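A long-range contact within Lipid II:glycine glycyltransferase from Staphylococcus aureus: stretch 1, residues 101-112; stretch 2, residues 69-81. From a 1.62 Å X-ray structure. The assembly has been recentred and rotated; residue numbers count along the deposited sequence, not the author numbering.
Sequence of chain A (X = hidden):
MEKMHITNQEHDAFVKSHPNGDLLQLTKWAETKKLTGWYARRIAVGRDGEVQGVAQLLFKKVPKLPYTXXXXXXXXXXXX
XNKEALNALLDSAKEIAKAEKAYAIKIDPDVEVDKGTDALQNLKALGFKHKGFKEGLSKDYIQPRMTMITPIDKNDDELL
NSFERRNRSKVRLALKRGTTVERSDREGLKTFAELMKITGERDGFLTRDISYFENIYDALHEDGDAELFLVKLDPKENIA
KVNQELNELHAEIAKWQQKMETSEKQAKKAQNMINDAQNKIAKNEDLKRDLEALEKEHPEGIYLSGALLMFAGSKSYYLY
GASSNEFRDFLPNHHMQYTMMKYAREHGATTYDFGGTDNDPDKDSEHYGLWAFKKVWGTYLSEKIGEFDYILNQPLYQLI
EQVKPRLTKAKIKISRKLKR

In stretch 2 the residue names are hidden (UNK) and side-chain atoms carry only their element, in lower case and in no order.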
# COMPACT_ATOMS: atom_id res chain seq x y z
N LYS A 101 -7.97 -4.58 33.23
CA LYS A 101 -6.83 -5.26 33.87
C LYS A 101 -5.63 -5.22 32.92
O LYS A 101 -4.91 -6.22 32.77
CB LYS A 101 -7.15 -6.71 34.27
CG LYS A 101 -8.43 -6.90 35.09
CD LYS A 101 -8.34 -6.17 36.42
CE LYS A 101 -9.55 -6.48 37.31
NZ LYS A 101 -9.40 -5.74 38.60
N ALA A 102 -5.42 -4.10 32.26
CA ALA A 102 -4.31 -4.00 31.30
C ALA A 102 -2.98 -3.87 32.07
O ALA A 102 -2.93 -3.20 33.09
CB ALA A 102 -4.50 -2.82 30.38
N TYR A 103 -1.91 -4.51 31.58
CA TYR A 103 -0.59 -4.33 32.23
C TYR A 103 0.13 -3.08 31.73
O TYR A 103 1.09 -2.62 32.36
CB TYR A 103 0.27 -5.60 32.07
CG TYR A 103 0.78 -5.83 30.67
CD1 TYR A 103 1.92 -5.17 30.21
CD2 TYR A 103 0.13 -6.71 29.83
CE1 TYR A 103 2.39 -5.43 28.92
CE2 TYR A 103 0.60 -6.96 28.54
CZ TYR A 103 1.71 -6.31 28.10
OH TYR A 103 2.18 -6.57 26.82
N ALA A 104 -0.33 -2.51 30.60
CA ALA A 104 0.24 -1.29 30.01
C ALA A 104 -0.69 -0.77 28.89
O ALA A 104 -1.51 -1.55 28.40
CB ALA A 104 1.61 -1.60 29.39
N ILE A 105 -0.45 0.48 28.55
CA ILE A 105 -1.05 1.19 27.40
C ILE A 105 0.11 1.47 26.45
O ILE A 105 1.02 2.23 26.76
CB ILE A 105 -1.68 2.52 27.80
CG1 ILE A 105 -2.87 2.28 28.74
CG2 ILE A 105 -2.13 3.31 26.55
CD1 ILE A 105 -3.24 3.52 29.49
N LYS A 106 0.03 0.86 25.28
CA LYS A 106 1.10 0.92 24.28
C LYS A 106 0.64 1.80 23.13
O LYS A 106 -0.43 1.53 22.54
CB LYS A 106 1.40 -0.49 23.77
CG LYS A 106 2.49 -0.56 22.65
CD LYS A 106 2.73 -1.97 22.23
CE LYS A 106 3.28 -2.84 23.33
NZ LYS A 106 4.62 -2.39 23.83
N ILE A 107 1.48 2.78 22.75
CA ILE A 107 1.12 3.64 21.61
C ILE A 107 2.30 3.71 20.61
O ILE A 107 3.45 3.39 20.96
CB ILE A 107 0.76 5.06 22.03
CG1 ILE A 107 2.01 5.81 22.55
CG2 ILE A 107 -0.35 5.10 23.10
CD1 ILE A 107 1.79 7.25 22.82
N ASP A 108 1.98 4.10 19.37
CA ASP A 108 2.99 4.10 18.29
C ASP A 108 2.53 5.04 17.15
O ASP A 108 2.33 4.58 16.01
CB ASP A 108 3.39 2.68 17.80
CG ASP A 108 2.26 1.78 17.41
OD1 ASP A 108 1.07 2.14 17.54
OD2 ASP A 108 2.49 0.64 17.02
N PRO A 109 2.35 6.32 17.44
CA PRO A 109 1.72 7.20 16.47
C PRO A 109 2.61 7.44 15.25
O PRO A 109 3.83 7.29 15.33
CB PRO A 109 1.49 8.47 17.26
CG PRO A 109 2.59 8.49 18.28
CD PRO A 109 2.72 7.04 18.65
N ASP A 110 2.00 7.80 14.13
CA ASP A 110 2.76 8.11 12.92
C ASP A 110 3.25 9.56 12.99
O ASP A 110 2.64 10.45 12.41
CB ASP A 110 1.89 7.90 11.70
CG ASP A 110 2.64 8.04 10.38
OD1 ASP A 110 3.89 8.22 10.34
OD2 ASP A 110 1.92 8.01 9.37
N VAL A 111 4.34 9.77 13.74
CA VAL A 111 4.98 11.07 13.87
C VAL A 111 6.44 10.85 13.49
O VAL A 111 7.09 10.00 14.01
CB VAL A 111 4.86 11.66 15.30
CG1 VAL A 111 5.64 12.98 15.45
CG2 VAL A 111 3.39 11.87 15.62
N GLU A 112 6.91 11.62 12.52
CA GLU A 112 8.29 11.48 12.07
C GLU A 112 9.26 12.08 13.11
O GLU A 112 8.94 13.06 13.79
CB GLU A 112 8.41 12.12 10.68
CG GLU A 112 7.79 11.24 9.59
CD GLU A 112 7.80 11.82 8.18
OE1 GLU A 112 8.04 13.04 8.01
OE2 GLU A 112 7.51 11.01 7.26
N UNK A 69 -3.31 -6.63 27.27
CA UNK A 69 -2.60 -5.49 26.70
C UNK A 69 -3.61 -4.49 26.14
O UNK A 69 -4.55 -4.93 25.49
c UNK A 69 -0.91 -4.74 24.83
c UNK A 69 -1.67 -5.91 25.55
c UNK A 69 -0.01 -3.91 25.74
c UNK A 69 -0.14 -5.23 23.60
N UNK A 70 -3.42 -3.21 26.43
CA UNK A 70 -4.11 -2.10 25.75
C UNK A 70 -3.20 -1.57 24.66
O UNK A 70 -2.16 -0.96 24.94
s UNK A 70 -5.31 0.44 25.97
c UNK A 70 -4.47 -0.97 26.73
N UNK A 71 -3.58 -1.78 23.39
CA UNK A 71 -2.74 -1.33 22.30
C UNK A 71 -3.50 -0.31 21.45
O UNK A 71 -4.55 -0.65 20.86
o UNK A 71 0.79 -1.35 16.81
c UNK A 71 0.23 -0.85 19.10
c UNK A 71 -1.42 -2.22 20.26
c UNK A 71 -2.29 -2.53 21.47
c UNK A 71 -0.83 -2.68 17.95
c UNK A 71 -1.59 -2.97 19.09
c UNK A 71 -0.52 -1.16 20.24
c UNK A 71 0.08 -1.64 17.98
N UNK A 72 -2.98 0.89 21.42
CA UNK A 72 -3.54 2.03 20.66
C UNK A 72 -2.73 2.11 19.37
O UNK A 72 -1.80 2.91 19.26
c UNK A 72 -4.32 4.42 23.67
c UNK A 72 -4.24 4.47 20.64
c UNK A 72 -4.17 3.18 22.83
c UNK A 72 -3.53 3.36 21.43
N UNK A 73 -3.11 1.27 18.41
CA UNK A 73 -2.24 1.03 17.20
C UNK A 73 -2.28 2.24 16.27
O UNK A 73 -3.34 2.61 15.70
o UNK A 73 -4.09 -0.24 16.11
c UNK A 73 -2.69 -0.24 16.45
N UNK A 74 -1.13 2.91 16.11
CA UNK A 74 -1.00 4.17 15.39
C UNK A 74 -1.86 5.34 15.95
O UNK A 74 -2.14 6.30 15.27
c UNK A 74 -0.14 3.11 13.23
n UNK A 74 4.21 2.47 11.71
c UNK A 74 3.36 3.05 12.60
n UNK A 74 2.10 3.24 12.20
c UNK A 74 1.06 3.94 12.97
n UNK A 74 3.77 3.45 13.79
c UNK A 74 -1.23 3.97 13.88
N UNK A 75 -2.19 5.26 17.24
CA UNK A 75 -2.71 6.40 18.01
C UNK A 75 -1.73 6.79 19.08
O UNK A 75 -0.60 6.27 19.10
N UNK A 76 -2.11 7.71 19.99
CA UNK A 76 -3.30 8.55 19.87
C UNK A 76 -3.32 9.44 18.62
O UNK A 76 -2.26 9.84 18.10
c UNK A 76 -4.05 8.24 23.12
c UNK A 76 -2.61 8.11 25.02
c UNK A 76 -1.89 9.25 23.04
c UNK A 76 -3.39 9.55 21.04
c UNK A 76 -1.64 8.81 24.33
c UNK A 76 -3.10 8.99 22.42
c UNK A 76 -3.82 7.81 24.40
N UNK A 77 -4.50 9.79 18.16
CA UNK A 77 -4.70 10.70 17.02
C UNK A 77 -4.95 12.10 17.57
O UNK A 77 -6.09 12.48 17.92
c UNK A 77 -5.90 11.17 14.90
c UNK A 77 -5.80 10.22 16.08
c UNK A 77 -5.53 8.80 15.60
N UNK A 78 -3.85 12.83 17.69
CA UNK A 78 -3.80 14.11 18.37
C UNK A 78 -2.55 14.86 17.92
O UNK A 78 -1.60 14.26 17.51
c UNK A 78 -2.57 13.34 20.50
c UNK A 78 -4.15 15.27 20.58
c UNK A 78 -3.84 13.95 19.91
N UNK A 79 -2.60 16.18 18.01
CA UNK A 79 -1.40 17.02 17.92
C UNK A 79 -0.61 16.85 19.22
O UNK A 79 -1.09 17.24 20.29
c UNK A 79 -0.69 19.46 17.56
c UNK A 79 -1.85 18.47 17.65
o UNK A 79 0.49 19.09 17.80
o UNK A 79 -0.99 20.64 17.26
N UNK A 80 0.59 16.26 19.13
CA UNK A 80 1.43 15.91 20.30
C UNK A 80 2.02 17.17 20.95
O UNK A 80 2.54 17.07 22.06
c UNK A 80 2.49 14.85 19.97
c UNK A 80 1.17 13.06 18.74
c UNK A 80 0.51 11.83 18.70
o UNK A 80 -0.11 9.80 19.85
c UNK A 80 0.54 10.99 19.81
c UNK A 80 1.22 11.39 20.96
c UNK A 80 1.87 12.61 20.99
c UNK A 80 1.87 13.47 19.89
N UNK A 81 1.89 18.31 20.28
CA UNK A 81 2.15 19.60 20.92
C UNK A 81 0.98 20.19 21.72
O UNK A 81 1.15 21.22 22.40
c UNK A 81 2.60 20.62 19.89
o UNK A 81 3.67 20.10 19.12
O HOH W 1 -0.74 7.76 13.73

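Position 69 carries four carbons forked at the second, one of which lies 3.6 Å from Tyr103 OH; this is Leu69, whose CD1 also packs 3.8 Å from Tyr103 CZ, a greasy branch against an aromatic ring. Position 70 has one carbon and then a sulfur, 4.1 Å from Ile105 CG1: Cys70, a short side chain on the face it shares with Ile105, its CB 4.1 Å from Ala102 CB.

At position 71 a carbon leads to a six-carbon ring bearing one oxygen, which lies 2.6 Å from Asp108 OD2, while a ring carbon lies 3.9 Å from Lys106 CD. This is Tyr71: the ring carries its OH far enough to donate a hydrogen bond to that carboxylate. Position 72 shows four carbons forked at the first, the longer arm ending 3.8 Å from Ile105 CG2: Ile72, an apolar side chain suited to the face shared with Cys70 and Ile107.

Position 73, one carbon and one oxygen, is Ser73; its CA-to-CB bond points away, and its hydroxyl is bonded elsewhere in the structure. Position 74 has three carbons, a nitrogen, and a carbon carrying two more nitrogens, one of them 2.9 Å from Asp108 O. It is Arg74: although CA-to-CB points away overall, the side chain is long enough to return, so that NH1 donates to that oxygen. Position 75 has no side-chain atoms. Gly75 closes a type II turn begun at Ile72, and a CB here would clash with Ile72 CG2, 2.6 Å away.

Position 76, following a cis peptide bond, has a carbon and a plain six-carbon ring, with Ile107 CG2 over one face, 4.3 Å from the centroid: Phe76, whose flat ring suits this CH-pi contact. Positions 77 and 78 each have one carbon carrying two others, Val77 and Val78, neither touching stretch 1. Position 79, two carbons with two oxygens on the second, is Asp79, exposed and likewise without contact; its OD1 accepts from the backbone N of position 81 (3.0 Å). Position 80 has one carbon, then a six-carbon ring bearing one oxygen; ring carbons lie 3.6 Å from Pro109 CG and 4.0 Å from Val111 CG2. This is Tyr80, its ring packing while OH donates to Phe76 O (2.8 Å). Position 81, one carbon and one oxygen, is Ser81, exposed and out of reach.

The contact begins as a parallel sheet: Cys70 N donates to Ala104 O (3.2 Å), Lys106 N to Cys70 O (2.9 Å), and Ile72 N to Lys106 O (2.9 Å). Further along, Asp108 contributes its own bonds, its OD1 accepting from Arg74 N (2.7 Å). Beyond, a water links Arg74 O (2.5 Å) to Asp110 N (2.8 Å), and apolar packing completes the join.

Stretch 2 69-81: LCYISRGFVVDYS
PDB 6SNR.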